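Local structure of PHO85 cyclin-10 (4KRD) at residues B[95-100]-B[143-148]; B[133-138]-B[166-171]; B[120-125]-B[199-204]. The protein serves as a cyclin partner of the kinase PHO85, directing it to phosphorylate and negatively regulate glycogen synthase GSY2. All coordinates share one frame; numbering follows the deposited sequence.

Contact 1 (B[95-100]-B[143-148]); sequences CEYQPT and LSTKLL
Tyr97 lays one face of its ring against the methyl of Thr145, whose CG2 sits 3.7 Å from the ring centroid and 23° off the normal, a CH-pi contact. The methyl lies off centre, toward the phenol end, and comes nearest CZ at 3.5 Å. On the opposite face the ring is backed by CB of Cys95, so the aromatic is sandwiched between Cys95 of its own segment and helix 130-148. Threonine suits the helix position because its two branches do different work: with chi1 at 65°, CG2 stands anti to the carbonyl carbon and reaches the ring, while OG1 bonds back to Arg142 O. This buried contact lies within the cyclin domain, where the turn between helix 84-95 and helix 99-113 meets the end of helix 130-148. Glu96, the first residue past helix 84-95, has positive phi, and the chain turns there. Further along, Thr100 and Leu148 pack closely. CG2 of Thr100 meets CD2 of Leu148 at 3.7 Å, and CD1 of the leucine rests 3.5 Å from Thr100 O; Thr100 OG1 instead bonds to the backbone of the partner protein chain. The looser side is at the phenol oxygen, where a water bridges the segments, lying 2.9 Å from Tyr97 OH and donating to Thr145 OG1 over 2.7 Å.

Contact 2 (B[133-138]-B[166-171]); sequences VHRMII and KRLLTK
The guanidinium of Arg135 has Leu168 over one face, with CD2 standing 3.7 Å above the plane and displaced toward the rim. Both leucine methyls share the work: CD2 is 4.0 Å from Arg135 NE, and CD1 is 4.1 Å from NH1. NH1 gives a hydrogen bond to the backbone carbonyl of Asn73. This is helix-helix packing inside the cyclin domain, between helix 130-148 and the first turns of helix 166-180. The extended arginine chain, chi2 -177° and chi3 176°, carries its flat end across the gap to the leucine, which it meets at about a right angle. Arginine suits this partly exposed place: its flat face packs against a hydrocarbon while NH1 still has a carbonyl to donate to. Cut back to an alanine, this position is likely to uncover one side of Leu168 and leave the carbonyl of Asn73 without its side-chain donor. Deeper in, the contact becomes purely apolar. Ile138 and Leu169, whose CA atoms are 7.8 Å apart, are both buried, and Phe87 of helix 84-95 also packs against the isoleucine. Branched aliphatic side chains fit such an interface, having no polar group to satisfy. Leu169 holds CG anti to its own N, chi1 -179°, which brings its end nearer the isoleucine, and CD1 touches Ile138 CG2 at 3.8 Å.

Contact 3 (B[120-125]-B[199-204]); sequences NILQLK and LNELRS
The short strand 122-124 passes beside the last turn of helix 189-203, nearest at Leu122 and Leu202, whose CA atoms are 8.5 Å apart. Leu122 is the residue that spans the distance: its CB is directed toward the helix, and one methyl, CD2, makes both side-chain contacts. This methyl meets CD2 of Leu202 at 3.8 Å, the two leucines crossing at about a right angle, and it also lies 4.1 Å from the carboxylate carbon CD of Glu201. Leucine suits both buried positions, since each offers branched hydrocarbon to the other and asks for no polar partner. Leu202 starts off to one side of the strand, but with chi1 at -77° its CG lies beside the backbone N and its end comes closer to Leu122.

Glu201 combines apolar and polar contacts. Its chain is extended, with CG anti to the backbone N (chi1 -170°), so the carboxylate is carried out along the flank of Leu122 to the strand. There a water links the two segments: it accepts from Leu122 N at 3.0 Å and donates to Glu201 OE2 at 2.6 Å. The other oxygen, OE1, forms a salt bridge with Arg116, a pairing likely to stabilise the charged form of the acid. Glutamate is thus long enough to satisfy a strand N-H through water while answering a basic side chain. Near the helix end, Ser204 OG bonds to Glu201 O at 2.7 Å.

Strand 122-124 pairs antiparallel with strand 114-116, as in the backbone bonds between Gln123 and Thr115. Leu114 of that neighbouring strand touches both Leu122 and Leu202, and Leu53 of helix 36-54 packs against Leu202, so the hairpin and two helices meet around this leucine pair.

In the fold
Contacts 1 and 2 lie along the same helix, 130-148: contact 2 uses its earlier turns and contact 1 its end, with centres about 15 Å apart and nearest atoms about 5 Å apart. Contact 3 sits on the opposite side of the chain's centre, its centre about 25 Å from that of contact 1 and about 26 Å from that of contact 2. In sequence, both segments of contact 2 fall between those of contact 3, whereas contact 1 alternates with both. A second protein chain approaches seven residues of contact 1 and three of contact 2, and touches neither segment of contact 3, so residues of the first two contacts take part in the interface with the partner chain.

Contact 1 (B[95-100]-B[143-148])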
# COMPACT_ATOMS: atom_id res chain seq x y z
N CYS B 95 -17.88 10.04 13.13
CA CYS B 95 -16.64 9.92 12.37
C CYS B 95 -16.61 10.73 11.08
O CYS B 95 -15.54 11.09 10.62
CB CYS B 95 -16.34 8.46 12.04
SG CYS B 95 -16.06 7.46 13.47
N GLU B 96 -17.77 10.98 10.49
CA GLU B 96 -17.84 11.78 9.27
C GLU B 96 -16.90 11.27 8.16
O GLU B 96 -16.04 12.00 7.66
CB GLU B 96 -17.59 13.26 9.58
CG GLU B 96 -18.67 13.88 10.46
CD GLU B 96 -18.33 15.31 10.89
OE1 GLU B 96 -17.46 15.95 10.25
OE2 GLU B 96 -18.93 15.79 11.87
N TYR B 97 -17.10 10.02 7.77
CA TYR B 97 -16.29 9.43 6.70
C TYR B 97 -16.86 9.73 5.33
O TYR B 97 -18.04 10.04 5.18
CB TYR B 97 -16.21 7.90 6.88
CG TYR B 97 -15.42 7.48 8.09
CD1 TYR B 97 -14.13 7.95 8.31
CD2 TYR B 97 -15.95 6.58 9.01
CE1 TYR B 97 -13.40 7.55 9.42
CE2 TYR B 97 -15.22 6.17 10.11
CZ TYR B 97 -13.95 6.66 10.32
OH TYR B 97 -13.24 6.26 11.42
N GLN B 98 -15.99 9.62 4.32
CA GLN B 98 -16.36 9.68 2.91
C GLN B 98 -17.11 8.43 2.52
O GLN B 98 -16.97 7.41 3.18
CB GLN B 98 -15.10 9.76 2.06
CG GLN B 98 -14.39 11.08 2.13
CD GLN B 98 -15.13 12.17 1.37
OE1 GLN B 98 -15.81 13.00 1.97
NE2 GLN B 98 -15.00 12.15 0.05
N PRO B 99 -17.89 8.50 1.44
CA PRO B 99 -18.65 7.33 0.98
C PRO B 99 -17.72 6.16 0.63
O PRO B 99 -18.14 5.01 0.76
CB PRO B 99 -19.36 7.83 -0.28
CG PRO B 99 -19.44 9.31 -0.10
CD PRO B 99 -18.19 9.70 0.63
N THR B 100 -16.50 6.47 0.20
CA THR B 100 -15.51 5.45 -0.15
C THR B 100 -15.26 4.46 0.99
O THR B 100 -14.97 3.29 0.76
CB THR B 100 -14.17 6.11 -0.51
OG1 THR B 100 -14.40 7.11 -1.51
CG2 THR B 100 -13.20 5.07 -1.05
N LEU B 143 -11.16 -1.51 9.29
CA LEU B 143 -10.17 -1.99 8.33
C LEU B 143 -10.22 -1.13 7.07
O LEU B 143 -9.19 -0.77 6.50
CB LEU B 143 -10.46 -3.47 7.99
CG LEU B 143 -9.29 -4.39 7.69
CD1 LEU B 143 -8.13 -4.10 8.63
CD2 LEU B 143 -9.70 -5.87 7.79
N SER B 144 -11.43 -0.78 6.66
CA SER B 144 -11.63 0.06 5.49
C SER B 144 -10.89 1.40 5.61
O SER B 144 -10.19 1.82 4.68
CB SER B 144 -13.12 0.30 5.23
OG SER B 144 -13.28 1.29 4.23
N THR B 145 -11.05 2.08 6.75
CA THR B 145 -10.39 3.36 6.94
C THR B 145 -8.86 3.22 6.88
O THR B 145 -8.18 4.09 6.35
CB THR B 145 -10.77 4.07 8.28
OG1 THR B 145 -10.32 3.30 9.39
CG2 THR B 145 -12.29 4.31 8.36
N LYS B 146 -8.34 2.11 7.40
CA LYS B 146 -6.89 1.88 7.42
C LYS B 146 -6.32 1.52 6.04
O LYS B 146 -5.16 1.78 5.75
CB LYS B 146 -6.54 0.81 8.46
CG LYS B 146 -6.63 1.32 9.88
CD LYS B 146 -6.07 0.35 10.91
CE LYS B 146 -6.06 1.00 12.30
NZ LYS B 146 -5.53 0.11 13.36
N LEU B 147 -7.15 0.89 5.20
CA LEU B 147 -6.81 0.65 3.80
C LEU B 147 -6.83 1.92 2.95
O LEU B 147 -6.20 1.98 1.88
CB LEU B 147 -7.80 -0.32 3.18
CG LEU B 147 -7.72 -1.79 3.58
CD1 LEU B 147 -8.96 -2.52 3.04
CD2 LEU B 147 -6.47 -2.43 3.05
N LEU B 148 -7.55 2.93 3.41
CA LEU B 148 -7.87 4.10 2.58
C LEU B 148 -7.22 5.41 2.99
O LEU B 148 -6.78 6.19 2.14
CB LEU B 148 -9.39 4.33 2.58
CG LEU B 148 -10.23 3.47 1.65
CD1 LEU B 148 -11.70 3.63 2.02
CD2 LEU B 148 -9.98 3.89 0.21
O HOH W 1 -10.99 4.50 11.72

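Contact 2 (B[133-138]-B[166-171])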
# COMPACT_ATOMS: atom_id res chain seq x y z
N VAL B 133 -23.37 -9.76 13.10
CA VAL B 133 -23.45 -8.53 12.32
C VAL B 133 -22.83 -7.28 12.97
O VAL B 133 -22.10 -6.53 12.32
CB VAL B 133 -24.90 -8.21 11.89
CG1 VAL B 133 -24.98 -6.78 11.34
CG2 VAL B 133 -25.38 -9.24 10.87
N HIS B 134 -23.11 -7.08 14.26
CA HIS B 134 -22.64 -5.88 14.95
C HIS B 134 -21.11 -5.75 14.95
O HIS B 134 -20.55 -4.70 14.62
CB HIS B 134 -23.18 -5.88 16.38
CG HIS B 134 -22.92 -4.62 17.14
ND1 HIS B 134 -21.98 -4.54 18.15
CD2 HIS B 134 -23.46 -3.39 17.04
CE1 HIS B 134 -21.96 -3.32 18.64
NE2 HIS B 134 -22.85 -2.59 17.98
N ARG B 135 -20.43 -6.83 15.32
CA ARG B 135 -18.98 -6.83 15.38
C ARG B 135 -18.36 -6.84 13.98
O ARG B 135 -17.25 -6.34 13.80
CB ARG B 135 -18.47 -8.02 16.20
CG ARG B 135 -18.74 -7.88 17.70
CD ARG B 135 -18.16 -9.05 18.48
NE ARG B 135 -18.32 -8.88 19.92
CZ ARG B 135 -17.82 -9.70 20.83
NH1 ARG B 135 -17.11 -10.76 20.46
NH2 ARG B 135 -18.03 -9.46 22.12
N MET B 136 -19.07 -7.42 13.02
CA MET B 136 -18.62 -7.41 11.62
C MET B 136 -18.58 -6.00 11.05
O MET B 136 -17.66 -5.63 10.33
CB MET B 136 -19.52 -8.30 10.77
CG MET B 136 -19.11 -8.39 9.30
SD MET B 136 -17.51 -9.18 9.02
CE MET B 136 -17.83 -10.82 9.67
N ILE B 137 -19.60 -5.21 11.38
CA ILE B 137 -19.66 -3.81 10.96
C ILE B 137 -18.50 -3.01 11.52
O ILE B 137 -17.84 -2.26 10.80
CB ILE B 137 -21.00 -3.17 11.39
CG1 ILE B 137 -22.14 -3.69 10.51
CG2 ILE B 137 -20.92 -1.66 11.31
CD1 ILE B 137 -23.53 -3.38 11.05
N ILE B 138 -18.26 -3.17 12.81
CA ILE B 138 -17.12 -2.55 13.47
C ILE B 138 -15.80 -2.84 12.73
O ILE B 138 -15.06 -1.93 12.38
CB ILE B 138 -17.03 -3.02 14.92
CG1 ILE B 138 -18.24 -2.51 15.71
CG2 ILE B 138 -15.75 -2.53 15.59
CD1 ILE B 138 -18.21 -2.91 17.17
N LYS B 166 -10.73 -1.31 23.64
CA LYS B 166 -9.69 -1.21 22.64
C LYS B 166 -9.13 -2.59 22.33
O LYS B 166 -8.76 -2.88 21.19
CB LYS B 166 -8.59 -0.26 23.12
CG LYS B 166 -9.07 1.18 23.25
CD LYS B 166 -7.93 2.10 23.64
CE LYS B 166 -7.37 1.71 24.99
NZ LYS B 166 -8.38 1.89 26.07
N ARG B 167 -9.11 -3.45 23.33
CA ARG B 167 -8.61 -4.81 23.16
C ARG B 167 -9.50 -5.59 22.18
O ARG B 167 -8.99 -6.29 21.30
CB ARG B 167 -8.50 -5.51 24.51
CG ARG B 167 -8.52 -7.04 24.47
CD ARG B 167 -8.03 -7.63 25.80
NE ARG B 167 -6.60 -7.43 26.02
CZ ARG B 167 -6.05 -6.39 26.66
NH1 ARG B 167 -6.82 -5.43 27.16
NH2 ARG B 167 -4.73 -6.31 26.80
N LEU B 168 -10.81 -5.47 22.34
CA LEU B 168 -11.74 -6.11 21.41
C LEU B 168 -11.59 -5.56 19.98
O LEU B 168 -11.57 -6.33 19.02
CB LEU B 168 -13.19 -5.96 21.89
CG LEU B 168 -14.25 -6.58 20.98
CD1 LEU B 168 -14.02 -8.07 20.79
CD2 LEU B 168 -15.65 -6.33 21.51
N LEU B 169 -11.48 -4.25 19.85
CA LEU B 169 -11.31 -3.61 18.54
C LEU B 169 -10.12 -4.19 17.79
O LEU B 169 -10.21 -4.53 16.61
CB LEU B 169 -11.17 -2.09 18.68
CG LEU B 169 -11.01 -1.31 17.37
CD1 LEU B 169 -12.09 -1.66 16.35
CD2 LEU B 169 -10.98 0.18 17.61
N THR B 170 -9.00 -4.32 18.48
CA THR B 170 -7.82 -4.93 17.90
C THR B 170 -8.10 -6.36 17.47
O THR B 170 -7.70 -6.78 16.38
CB THR B 170 -6.63 -4.88 18.87
OG1 THR B 170 -6.38 -3.52 19.22
CG2 THR B 170 -5.37 -5.51 18.25
N LYS B 171 -8.77 -7.11 18.31
CA LYS B 171 -9.09 -8.47 18.02
C LYS B 171 -9.98 -8.61 16.78
O LYS B 171 -9.82 -9.50 16.01
CB LYS B 171 -9.74 -9.10 19.23
CG LYS B 171 -10.04 -10.54 19.08
CD LYS B 171 -10.78 -11.10 20.25
CE LYS B 171 -9.84 -11.39 21.38
NZ LYS B 171 -10.47 -11.28 22.75

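Contact 3 (B[120-125]-B[199-204])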
# COMPACT_ATOMS: atom_id res chain seq x y z
N ASN B 120 -19.10 -18.53 -13.55
CA ASN B 120 -19.36 -17.16 -13.12
C ASN B 120 -20.65 -16.96 -12.31
O ASN B 120 -21.18 -15.86 -12.26
CB ASN B 120 -19.35 -16.19 -14.30
CG ASN B 120 -17.94 -15.78 -14.70
OD1 ASN B 120 -16.97 -16.14 -14.04
ND2 ASN B 120 -17.83 -15.03 -15.79
N ILE B 121 -21.13 -18.02 -11.67
CA ILE B 121 -22.31 -17.92 -10.83
C ILE B 121 -21.93 -17.62 -9.38
O ILE B 121 -21.07 -18.29 -8.80
CB ILE B 121 -23.18 -19.20 -10.87
CG1 ILE B 121 -23.46 -19.60 -12.33
CG2 ILE B 121 -24.48 -19.02 -10.09
CD1 ILE B 121 -24.05 -18.48 -13.15
N LEU B 122 -22.59 -16.63 -8.80
CA LEU B 122 -22.33 -16.21 -7.43
C LEU B 122 -22.63 -17.36 -6.48
O LEU B 122 -23.61 -18.09 -6.66
CB LEU B 122 -23.21 -14.99 -7.12
CG LEU B 122 -22.75 -13.86 -6.21
CD1 LEU B 122 -21.43 -13.25 -6.71
CD2 LEU B 122 -23.84 -12.81 -6.13
N GLN B 123 -21.77 -17.55 -5.48
CA GLN B 123 -21.94 -18.61 -4.48
C GLN B 123 -21.67 -18.06 -3.09
O GLN B 123 -20.76 -17.24 -2.91
CB GLN B 123 -20.96 -19.75 -4.73
CG GLN B 123 -21.16 -20.51 -6.03
CD GLN B 123 -22.48 -21.23 -6.07
OE1 GLN B 123 -22.88 -21.89 -5.11
NE2 GLN B 123 -23.18 -21.11 -7.19
N LEU B 124 -22.44 -18.51 -2.11
CA LEU B 124 -22.19 -18.18 -0.71
C LEU B 124 -21.10 -19.09 -0.15
O LEU B 124 -21.18 -20.31 -0.25
CB LEU B 124 -23.48 -18.32 0.12
CG LEU B 124 -23.39 -17.80 1.56
CD1 LEU B 124 -23.27 -16.28 1.57
CD2 LEU B 124 -24.59 -18.24 2.41
N LYS B 125 -20.08 -18.47 0.44
CA LYS B 125 -18.92 -19.17 0.99
C LYS B 125 -19.12 -19.55 2.44
O LYS B 125 -18.64 -20.59 2.88
CB LYS B 125 -17.66 -18.28 0.90
CG LYS B 125 -17.00 -18.26 -0.45
CD LYS B 125 -15.99 -17.10 -0.58
CE LYS B 125 -15.07 -17.01 0.62
NZ LYS B 125 -14.05 -15.94 0.42
N LEU B 199 -24.46 -6.07 -5.07
CA LEU B 199 -25.71 -5.85 -4.35
C LEU B 199 -26.89 -5.94 -5.31
O LEU B 199 -27.92 -6.53 -4.99
CB LEU B 199 -25.69 -4.47 -3.69
CG LEU B 199 -27.02 -3.98 -3.14
CD1 LEU B 199 -27.50 -4.92 -2.04
CD2 LEU B 199 -26.90 -2.56 -2.63
N ASN B 200 -26.73 -5.34 -6.49
CA ASN B 200 -27.77 -5.43 -7.52
C ASN B 200 -28.00 -6.87 -7.95
O ASN B 200 -29.15 -7.31 -8.07
CB ASN B 200 -27.43 -4.54 -8.73
CG ASN B 200 -27.56 -3.06 -8.42
OD1 ASN B 200 -28.06 -2.68 -7.36
ND2 ASN B 200 -27.11 -2.22 -9.33
N GLU B 201 -26.92 -7.62 -8.15
CA GLU B 201 -27.03 -9.03 -8.52
C GLU B 201 -27.73 -9.86 -7.44
O GLU B 201 -28.60 -10.67 -7.74
CB GLU B 201 -25.66 -9.61 -8.87
CG GLU B 201 -25.70 -11.01 -9.49
CD GLU B 201 -24.34 -11.47 -9.98
OE1 GLU B 201 -23.36 -10.70 -9.85
OE2 GLU B 201 -24.24 -12.61 -10.49
N LEU B 202 -27.36 -9.66 -6.18
CA LEU B 202 -28.00 -10.38 -5.08
C LEU B 202 -29.47 -10.01 -5.00
O LEU B 202 -30.35 -10.87 -4.87
CB LEU B 202 -27.35 -10.02 -3.76
CG LEU B 202 -26.00 -10.65 -3.45
CD1 LEU B 202 -25.37 -9.96 -2.25
CD2 LEU B 202 -26.19 -12.13 -3.20
N ARG B 203 -29.71 -8.71 -5.05
CA ARG B 203 -31.04 -8.15 -5.01
C ARG B 203 -31.93 -8.86 -6.02
O ARG B 203 -33.08 -9.18 -5.73
CB ARG B 203 -30.95 -6.65 -5.31
CG ARG B 203 -32.15 -5.83 -4.91
CD ARG B 203 -31.71 -4.49 -4.33
NE ARG B 203 -30.96 -3.66 -5.27
CZ ARG B 203 -30.52 -2.44 -4.98
NH1 ARG B 203 -30.75 -1.92 -3.78
NH2 ARG B 203 -29.85 -1.74 -5.88
N SER B 204 -31.38 -9.15 -7.19
CA SER B 204 -32.14 -9.76 -8.28
C SER B 204 -32.50 -11.22 -8.05
O SER B 204 -33.33 -11.78 -8.78
CB SER B 204 -31.37 -9.62 -9.59
OG SER B 204 -30.41 -10.65 -9.72
O HOH W 2 -24.69 -15.12 -10.32